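Local coordinates for protein chitinase (Paenibacillus sp. FPU-7, PDB 5GZT) that probably cleaves internal beta-1,4 linkages between N-acetylglucosamine units of chitin and chitodextrins, acting as a multidomain endochitinase, at residues K461-S466 and K515-N520; S985-A990 and S997-L1002. All coordinates share one frame; numbering follows the deposited sequence.

Contact 1: residues K461-S466 and K515-N520; sequences KTYTDS and KLYLNN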
loop_
_atom_site.group_PDB
_atom_site.type_symbol
_atom_site.label_atom_id
_atom_site.label_comp_id
_atom_site.label_asym_id
_atom_site.label_seq_id
_atom_site.Cartn_x
_atom_site.Cartn_y
_atom_site.Cartn_z
ATOM N N LYS B 461 16.484 -17.011 -4.915
ATOM C CA LYS B 461 16.412 -17.863 -6.087
ATOM C C LYS B 461 15.741 -19.227 -5.723
ATOM O O LYS B 461 14.947 -19.707 -6.509
ATOM C CB LYS B 461 17.777 -18.034 -6.768
ATOM C CG LYS B 461 17.614 -18.937 -8.002
ATOM C CD LYS B 461 18.392 -18.545 -9.253
ATOM C CE LYS B 461 18.325 -19.660 -10.335
ATOM N NZ LYS B 461 18.884 -20.978 -9.817
ATOM N N THR B 462 16.003 -19.780 -4.527
ATOM C CA THR B 462 15.314 -20.993 -4.048
ATOM C C THR B 462 13.813 -20.852 -4.105
ATOM O O THR B 462 13.099 -21.741 -4.598
ATOM C CB THR B 462 15.716 -21.338 -2.626
ATOM O OG1 THR B 462 17.140 -21.432 -2.551
ATOM C CG2 THR B 462 15.113 -22.657 -2.181
ATOM N N TYR B 463 13.312 -19.724 -3.644
ATOM C CA TYR B 463 11.892 -19.489 -3.754
ATOM C C TYR B 463 11.377 -19.453 -5.221
ATOM O O TYR B 463 10.354 -20.027 -5.500
ATOM C CB TYR B 463 11.465 -18.183 -3.047
ATOM C CG TYR B 463 9.981 -17.986 -3.110
ATOM C CD1 TYR B 463 9.428 -17.361 -4.166
ATOM C CD2 TYR B 463 9.107 -18.507 -2.107
ATOM C CE1 TYR B 463 8.039 -17.225 -4.285
ATOM C CE2 TYR B 463 7.724 -18.372 -2.219
ATOM C CZ TYR B 463 7.191 -17.757 -3.324
ATOM O OH TYR B 463 5.838 -17.498 -3.481
ATOM N N THR B 464 12.010 -18.707 -6.111
ATOM C CA THR B 464 11.564 -18.600 -7.517
ATOM C C THR B 464 11.578 -19.998 -8.284
ATOM O O THR B 464 10.726 -20.288 -9.146
ATOM C CB THR B 464 12.401 -17.542 -8.284
ATOM O OG1 THR B 464 13.768 -17.782 -8.065
ATOM C CG2 THR B 464 12.066 -16.144 -7.775
ATOM N N ASP B 465 12.564 -20.798 -7.905
ATOM C CA ASP B 465 12.745 -22.198 -8.319
ATOM C C ASP B 465 11.679 -23.141 -7.767
ATOM O O ASP B 465 11.558 -24.241 -8.267
ATOM C CB ASP B 465 14.091 -22.725 -7.827
ATOM C CG ASP B 465 15.273 -22.263 -8.678
ATOM O OD1 ASP B 465 15.134 -21.706 -9.786
ATOM O OD2 ASP B 465 16.383 -22.512 -8.224
ATOM N N SER B 466 10.921 -22.714 -6.752
ATOM C CA SER B 466 9.946 -23.542 -6.067
ATOM C C SER B 466 8.519 -23.219 -6.462
ATOM O O SER B 466 7.591 -23.891 -5.999
ATOM C CB SER B 466 10.106 -23.371 -4.548
ATOM O OG SER B 466 11.412 -23.776 -4.130
ATOM N N LYS B 515 15.027 -7.739 -10.214
ATOM C CA LYS B 515 15.651 -8.147 -11.467
ATOM C C LYS B 515 15.391 -9.675 -11.643
ATOM O O LYS B 515 15.124 -10.100 -12.743
ATOM C CB LYS B 515 17.118 -7.845 -11.481
ATOM C CG LYS B 515 17.412 -6.392 -11.760
ATOM C CD LYS B 515 18.915 -6.110 -11.541
ATOM C CE LYS B 515 19.182 -4.694 -11.959
ATOM N NZ LYS B 515 20.452 -4.032 -11.600
ATOM N N LEU B 516 15.458 -10.449 -10.564
ATOM C CA LEU B 516 15.176 -11.870 -10.606
ATOM C C LEU B 516 13.751 -12.136 -11.043
ATOM O O LEU B 516 13.505 -12.966 -11.935
ATOM C CB LEU B 516 15.489 -12.573 -9.281
ATOM C CG LEU B 516 14.991 -14.004 -9.048
ATOM C CD1 LEU B 516 15.844 -15.041 -9.850
ATOM C CD2 LEU B 516 15.050 -14.315 -7.565
ATOM N N TYR B 517 12.816 -11.422 -10.474
ATOM C CA TYR B 517 11.431 -11.595 -10.792
ATOM C C TYR B 517 11.129 -11.164 -12.247
ATOM O O TYR B 517 10.486 -11.944 -13.005
ATOM C CB TYR B 517 10.490 -10.926 -9.773
ATOM C CG TYR B 517 10.235 -11.791 -8.578
ATOM C CD1 TYR B 517 11.239 -12.048 -7.648
ATOM C CD2 TYR B 517 9.018 -12.450 -8.423
ATOM C CE1 TYR B 517 11.061 -12.949 -6.624
ATOM C CE2 TYR B 517 8.838 -13.326 -7.407
ATOM C CZ TYR B 517 9.843 -13.567 -6.506
ATOM O OH TYR B 517 9.572 -14.429 -5.432
ATOM N N LEU B 518 11.608 -9.981 -12.649
ATOM C CA LEU B 518 11.397 -9.520 -14.025
ATOM C C LEU B 518 12.020 -10.525 -15.043
ATOM O O LEU B 518 11.439 -10.810 -16.051
ATOM C CB LEU B 518 11.978 -8.157 -14.264
ATOM C CG LEU B 518 11.427 -6.930 -13.543
ATOM C CD1 LEU B 518 12.330 -5.751 -13.844
ATOM C CD2 LEU B 518 10.024 -6.604 -13.979
ATOM N N ASN B 519 13.162 -11.070 -14.705
ATOM C CA ASN B 519 13.835 -12.050 -15.507
ATOM C C ASN B 519 13.103 -13.382 -15.645
ATOM O O ASN B 519 13.435 -14.152 -16.551
ATOM C CB ASN B 519 15.241 -12.308 -14.938
ATOM C CG ASN B 519 16.270 -11.213 -15.367
ATOM O OD1 ASN B 519 16.011 -10.420 -16.286
ATOM N ND2 ASN B 519 17.437 -11.170 -14.694
ATOM N N ASN B 520 12.166 -13.670 -14.752
ATOM C CA ASN B 520 11.307 -14.837 -14.873
ATOM C C ASN B 520 9.943 -14.531 -15.515
ATOM O O ASN B 520 9.045 -15.339 -15.486
ATOM C CB ASN B 520 11.142 -15.466 -13.499
ATOM C CG ASN B 520 12.311 -16.316 -13.115
ATOM O OD1 ASN B 520 12.421 -17.446 -13.571
ATOM N ND2 ASN B 520 13.204 -15.794 -12.260
#

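Contact 2: residues S985-A990 and S997-L1002; sequences SVYTSA and SADSVL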
loop_
_atom_site.group_PDB
_atom_site.type_symbol
_atom_site.label_atom_id
_atom_site.label_comp_id
_atom_site.label_asym_id
_atom_site.label_seq_id
_atom_site.Cartn_x
_atom_site.Cartn_y
_atom_site.Cartn_z
ATOM N N SER B 985 -6.413 20.888 23.314
ATOM C CA SER B 985 -5.231 20.043 23.560
ATOM C C SER B 985 -3.941 20.668 23.054
ATOM O O SER B 985 -3.893 21.177 21.911
ATOM C CB SER B 985 -5.394 18.682 22.901
ATOM O OG SER B 985 -5.630 18.794 21.519
ATOM N N VAL B 986 -2.887 20.568 23.855
ATOM C CA VAL B 986 -1.594 21.073 23.463
ATOM C C VAL B 986 -0.925 20.302 22.317
ATOM O O VAL B 986 -0.407 20.984 21.388
ATOM C CB VAL B 986 -0.695 21.348 24.652
ATOM C CG1 VAL B 986 -0.718 20.228 25.673
ATOM C CG2 VAL B 986 0.723 21.681 24.217
ATOM N N TYR B 987 -1.039 18.960 22.277
ATOM C CA TYR B 987 -0.698 18.171 21.085
ATOM C C TYR B 987 -1.891 17.441 20.484
ATOM O O TYR B 987 -2.974 17.319 21.103
ATOM C CB TYR B 987 0.481 17.204 21.389
ATOM C CG TYR B 987 1.749 17.883 21.958
ATOM C CD1 TYR B 987 2.743 18.431 21.149
ATOM C CD2 TYR B 987 1.964 17.906 23.283
ATOM C CE1 TYR B 987 3.921 19.032 21.708
ATOM C CE2 TYR B 987 3.076 18.507 23.831
ATOM C CZ TYR B 987 4.047 19.079 23.054
ATOM O OH TYR B 987 5.149 19.684 23.746
ATOM N N THR B 988 -1.750 17.080 19.215
ATOM C CA THR B 988 -2.847 16.431 18.518
ATOM C C THR B 988 -2.794 14.944 18.992
ATOM O O THR B 988 -1.721 14.293 18.894
ATOM C CB THR B 988 -2.633 16.449 16.999
ATOM O OG1 THR B 988 -2.674 17.778 16.472
ATOM C CG2 THR B 988 -3.740 15.634 16.323
ATOM N N SER B 989 -3.894 14.408 19.510
ATOM C CA SER B 989 -3.917 12.986 19.979
ATOM C C SER B 989 -3.512 12.020 18.869
ATOM O O SER B 989 -3.931 12.164 17.704
ATOM C CB SER B 989 -5.322 12.598 20.417
ATOM O OG SER B 989 -5.392 11.230 20.851
ATOM N N ALA B 990 -2.773 10.978 19.248
ATOM C CA ALA B 990 -2.386 9.863 18.318
ATOM C C ALA B 990 -3.637 9.203 17.764
ATOM O O ALA B 990 -3.643 8.742 16.628
ATOM C CB ALA B 990 -1.435 8.833 19.031
ATOM N N SER B 997 -4.524 21.085 17.552
ATOM C CA SER B 997 -3.868 21.295 18.828
ATOM C C SER B 997 -3.128 22.595 18.804
ATOM O O SER B 997 -2.895 23.139 17.741
ATOM C CB SER B 997 -2.891 20.122 19.104
ATOM O OG SER B 997 -1.950 20.026 18.089
ATOM N N ALA B 998 -2.619 23.002 19.946
ATOM C CA ALA B 998 -1.712 24.141 20.004
ATOM C C ALA B 998 -0.549 23.929 19.049
ATOM O O ALA B 998 -0.156 24.834 18.331
ATOM C CB ALA B 998 -1.198 24.369 21.399
ATOM N N ASP B 999 0.038 22.733 19.084
ATOM C CA ASP B 999 1.171 22.363 18.235
ATOM C C ASP B 999 0.812 22.528 16.809
ATOM O O ASP B 999 1.576 23.185 16.054
ATOM C CB ASP B 999 1.636 20.894 18.569
ATOM C CG ASP B 999 2.825 20.465 17.771
ATOM O OD1 ASP B 999 3.817 21.220 17.721
ATOM O OD2 ASP B 999 2.733 19.421 17.093
ATOM N N SER B 1000 -0.316 21.959 16.367
ATOM C CA SER B 1000 -0.665 22.017 14.961
ATOM C C SER B 1000 -0.993 23.445 14.546
ATOM O O SER B 1000 -0.532 23.891 13.464
ATOM C CB SER B 1000 -1.858 21.138 14.581
ATOM O OG SER B 1000 -3.085 21.630 15.069
ATOM N N VAL B 1001 -1.690 24.166 15.407
ATOM C CA VAL B 1001 -2.059 25.581 15.062
ATOM C C VAL B 1001 -0.854 26.516 14.988
ATOM O O VAL B 1001 -0.612 27.256 14.006
ATOM C CB VAL B 1001 -3.076 26.112 16.084
ATOM C CG1 VAL B 1001 -3.378 27.571 15.818
ATOM C CG2 VAL B 1001 -4.335 25.354 15.980
ATOM N N LEU B 1002 -0.024 26.418 16.017
ATOM C CA LEU B 1002 1.160 27.291 16.086
ATOM C C LEU B 1002 2.212 26.903 15.080
ATOM O O LEU B 1002 2.925 27.805 14.520
ATOM C CB LEU B 1002 1.656 27.334 17.486
ATOM C CG LEU B 1002 0.655 27.907 18.456
ATOM C CD1 LEU B 1002 1.106 27.637 19.879
ATOM C CD2 LEU B 1002 0.495 29.391 18.244
HETATM O O HOH W 1 0.719 17.657 17.477
#

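Contact 1: residues K461-S466 and K515-N520
Leu516 meets Thr464 tip to tip, its CD2 methyl lying 3.5 Å from Thr464 CG2. With CG anti to the backbone N (chi1 168°), the leucine fork starts out toward helix 461-464, where CD2 also comes within 4.0 Å of Lys461 N. Thr464 can turn OG1 beside a leucine because that hydroxyl is already spent, donating to Lys461 O at 2.7 Å. Tyr517 comes next and slants past the same methyl, Tyr517 CE1 standing 3.5 Å from Thr464 CG2. Beyond it the side chains of Tyr517 and Tyr463 cross at about a right angle, Tyr517 OH passing 3.2 Å from Tyr463 CD1. Both helices belong to the first glycosyl hydrolase family 18 domain, a TIM barrel, and both tyrosines touch Ala457 of strand 452-457. Asn520 folds back, ND2 binding Leu516 O at 2.9 Å from above the carbonyl plane and standing 4.4 Å from Thr464 CB, a peripheral touch. No hydrogen bond links the two segments: the Thr464 hydroxyl and the Asn520 amide find partners within their own, the Tyr517 hydroxyl finds Gly458 O, and van der Waals contact, centred on the Thr464 methyl and extended by the two tyrosines, joins the helices.

Contact 2: residues S985-A990 and S997-L1002
Ser997 OG is gripped from two directions: it donates to Thr988 OG1 across the contact at 2.9 Å and accepts the backbone N-H of Ser1000 within its own segment, OG to N being 3.1 Å. The torsion that allows this places OG between the backbone N and the carbonyl carbon (chi1 58°). Thr988 OG1 in turn hydrogen-bonds to Asp995 O, so a short relay of hydroxyls ties the start of helix 998-1007 to two points of the chain that leads into it. The serine pair is reciprocal, since Ser1000 OG takes the N-H of Ser997 at an O to N distance of 2.9 Å, and the two residues form a capping box with Ser997 as N-cap. The preceding loop supplies the remaining acceptors for the first turn of this helix of the second TIM-barrel domain: Ala998 N donates to Ser985 O at 3.0 Å and Asp999 N to Val986 O at 2.9 Å. An alanine at Ser997 would probably leave the N-H of Ser1000 without its capping acceptor and the Thr988 hydroxyl without its donor. On the flank, Tyr987 CD1 rests 3.7 Å from Asp999 CB, with ring and carboxylate planes 54° apart, and Val986 CG2 lies over one ring face toward the rim. Asp999 divides its carboxylate, OD1 bonding to Tyr1102 OH of helix 1093-1106 and OD2 accepting at 2.7 Å from a water oxygen, which itself accepts from Thr988 N.

Overall arrangement
Contacts 1 and 2 lie in separate glycosyl hydrolase family 18 domains, on opposite sides of the chain's centre, with an immunoglobulin-like domain between them in sequence. Their centres are 48 Å apart and their nearest atoms about 34 Å, so neither touches the other. They nonetheless sample corresponding helices: 510-519 and 998-1007 each precede a barrel strand, 527-532 and 1015-1020 respectively. Contact 1 involves the C-terminal end of its helix, held by apolar touching across 48 intervening residues, whereas contact 2 caps the N-terminal end through a neighbouring loop. The sodium site at Glu44, Thr50, Phe52 and Ser72 belongs to the N-terminal region and includes no residue of either contact.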